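Local coordinates for protein lectin (Polyandrocarpa misakiensis, PDB 1BYF) that binds galactose in a calcium-dependent C-type lectin domain and takes part in the tunicate's defence against microorganisms, at residues L28-M33 / Y53-A57. Numbering follows the deposited sequence.
Sequences LVSSAM and YWVGA
Gly56 N donates to Val29 O at 2.6 Å, the one hydrogen bond joining 28-33 to 53-57. An N-H...O angle of 152° makes it moderately straight, with the donor tilted 16° off the carbonyl plane. The other contacts across it are van der Waals. Leu28, its CG anti to the backbone N (chi1 -160°), lays its branched end over the Val55-Gly56 peptide: CG is 3.6 Å from Gly56 N, and CD2 reaches Val55 O at 3.4 Å. Trp54 O is buried here without a hydrogen-bonding partner, Leu28 CD1 lying 4.2 Å from it. Val29 CG1 meets Val55 CG1 at 3.7 Å, the two side chains meeting at a slant, and Met33 CE adds a looser touch on the same Val55 CG1 at 4.2 Å. Lacking a side chain, Gly56 brings its backbone near, its CA 4.7 Å from Leu28 CA. It centres an inverse gamma turn, closed by a weak Ala57 N to Val55 O bond. Here the chain turns a corner from strand 53-55, which pairs with strands 96-100 and 115-122, towards the two-stranded sheet 57-58/68-69. The buried contact thus ties the loop before helix 36-49 to strand 53-55, one strand of the main sheet of the C-type lectin fold.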
loop_
_atom_site.group_PDB
_atom_site.type_symbol
_atom_site.label_atom_id
_atom_site.label_comp_id
_atom_site.label_asym_id
_atom_site.label_seq_id
_atom_site.Cartn_x
_atom_site.Cartn_y
_atom_site.Cartn_z
ATOM N N LEU A 28 12.822 4.172 -0.883
ATOM C CA LEU A 28 12.420 3.027 -1.714
ATOM C C LEU A 28 12.348 1.822 -0.783
ATOM O O LEU A 28 13.265 1.640 0.026
ATOM C CB LEU A 28 13.407 2.854 -2.856
ATOM C CG LEU A 28 12.998 2.062 -4.092
ATOM C CD1 LEU A 28 11.680 2.555 -4.668
ATOM C CD2 LEU A 28 14.111 2.179 -5.143
ATOM N N VAL A 29 11.268 1.057 -0.823
ATOM C CA VAL A 29 11.077 -0.042 0.117
ATOM C C VAL A 29 12.327 -0.891 0.288
ATOM O O VAL A 29 12.979 -1.299 -0.675
ATOM C CB VAL A 29 9.857 -0.894 -0.263
ATOM C CG1 VAL A 29 10.139 -1.744 -1.492
ATOM C CG2 VAL A 29 9.404 -1.757 0.913
ATOM N N SER A 30 12.665 -1.161 1.552
ATOM C CA SER A 30 13.846 -1.951 1.879
ATOM C C SER A 30 13.658 -2.729 3.170
ATOM O O SER A 30 13.418 -3.936 3.108
ATOM C CB SER A 30 15.086 -1.058 1.960
ATOM O OG SER A 30 14.916 -0.048 2.935
ATOM N N SER A 31 13.764 -2.090 4.331
ATOM C CA SER A 31 13.598 -2.835 5.580
ATOM C C SER A 31 12.238 -3.505 5.640
ATOM O O SER A 31 12.142 -4.605 6.192
ATOM C CB SER A 31 13.826 -1.961 6.810
ATOM O OG SER A 31 12.672 -1.211 7.121
ATOM N N ALA A 32 11.198 -2.909 5.049
ATOM C CA ALA A 32 9.884 -3.564 5.111
ATOM C C ALA A 32 9.903 -4.883 4.351
ATOM O O ALA A 32 9.126 -5.793 4.667
ATOM C CB ALA A 32 8.767 -2.638 4.650
ATOM N N MET A 33 10.788 -5.026 3.369
ATOM C CA MET A 33 10.868 -6.284 2.628
ATOM C C MET A 33 11.508 -7.398 3.455
ATOM O O MET A 33 11.367 -8.573 3.123
ATOM C CB MET A 33 11.635 -6.103 1.320
ATOM C CG MET A 33 10.967 -5.152 0.337
ATOM S SD MET A 33 9.376 -5.723 -0.252
ATOM C CE MET A 33 9.800 -7.032 -1.387
ATOM N N TYR A 53 7.630 -3.723 -9.956
ATOM C CA TYR A 53 7.851 -2.637 -9.028
ATOM C C TYR A 53 9.320 -2.536 -8.612
ATOM O O TYR A 53 9.932 -3.573 -8.357
ATOM C CB TYR A 53 7.104 -2.887 -7.702
ATOM C CG TYR A 53 5.614 -2.681 -7.827
ATOM C CD1 TYR A 53 4.802 -3.651 -8.388
ATOM C CD2 TYR A 53 5.036 -1.501 -7.380
ATOM C CE1 TYR A 53 3.437 -3.456 -8.502
ATOM C CE2 TYR A 53 3.670 -1.295 -7.485
ATOM C CZ TYR A 53 2.885 -2.276 -8.051
ATOM O OH TYR A 53 1.526 -2.075 -8.160
ATOM N N TRP A 54 9.825 -1.319 -8.465
ATOM C CA TRP A 54 11.192 -1.175 -7.976
ATOM C C TRP A 54 11.192 -1.426 -6.466
ATOM O O TRP A 54 10.192 -1.158 -5.796
ATOM C CB TRP A 54 11.727 0.230 -8.196
ATOM C CG TRP A 54 12.131 0.560 -9.596
ATOM C CD1 TRP A 54 11.628 1.541 -10.397
ATOM C CD2 TRP A 54 13.157 -0.107 -10.352
ATOM N NE1 TRP A 54 12.276 1.517 -11.612
ATOM C CE2 TRP A 54 13.214 0.522 -11.609
ATOM C CE3 TRP A 54 14.018 -1.173 -10.086
ATOM C CZ2 TRP A 54 14.108 0.119 -12.604
ATOM C CZ3 TRP A 54 14.907 -1.575 -11.077
ATOM C CH2 TRP A 54 14.946 -0.927 -12.320
ATOM N N VAL A 55 12.295 -1.932 -5.949
ATOM C CA VAL A 55 12.512 -2.092 -4.517
ATOM C C VAL A 55 13.888 -1.451 -4.250
ATOM O O VAL A 55 14.649 -1.208 -5.195
ATOM C CB VAL A 55 12.441 -3.497 -3.927
ATOM C CG1 VAL A 55 11.066 -4.123 -4.163
ATOM C CG2 VAL A 55 13.536 -4.422 -4.453
ATOM N N GLY A 56 14.183 -1.140 -2.999
ATOM C CA GLY A 56 15.408 -0.461 -2.648
ATOM C C GLY A 56 16.640 -1.325 -2.494
ATOM O O GLY A 56 17.219 -1.344 -1.402
ATOM N N ALA A 57 17.059 -2.014 -3.550
ATOM C CA ALA A 57 18.271 -2.832 -3.477
ATOM C C ALA A 57 19.008 -2.744 -4.808
ATOM O O ALA A 57 18.386 -2.592 -5.864
ATOM C CB ALA A 57 17.956 -4.260 -3.085
#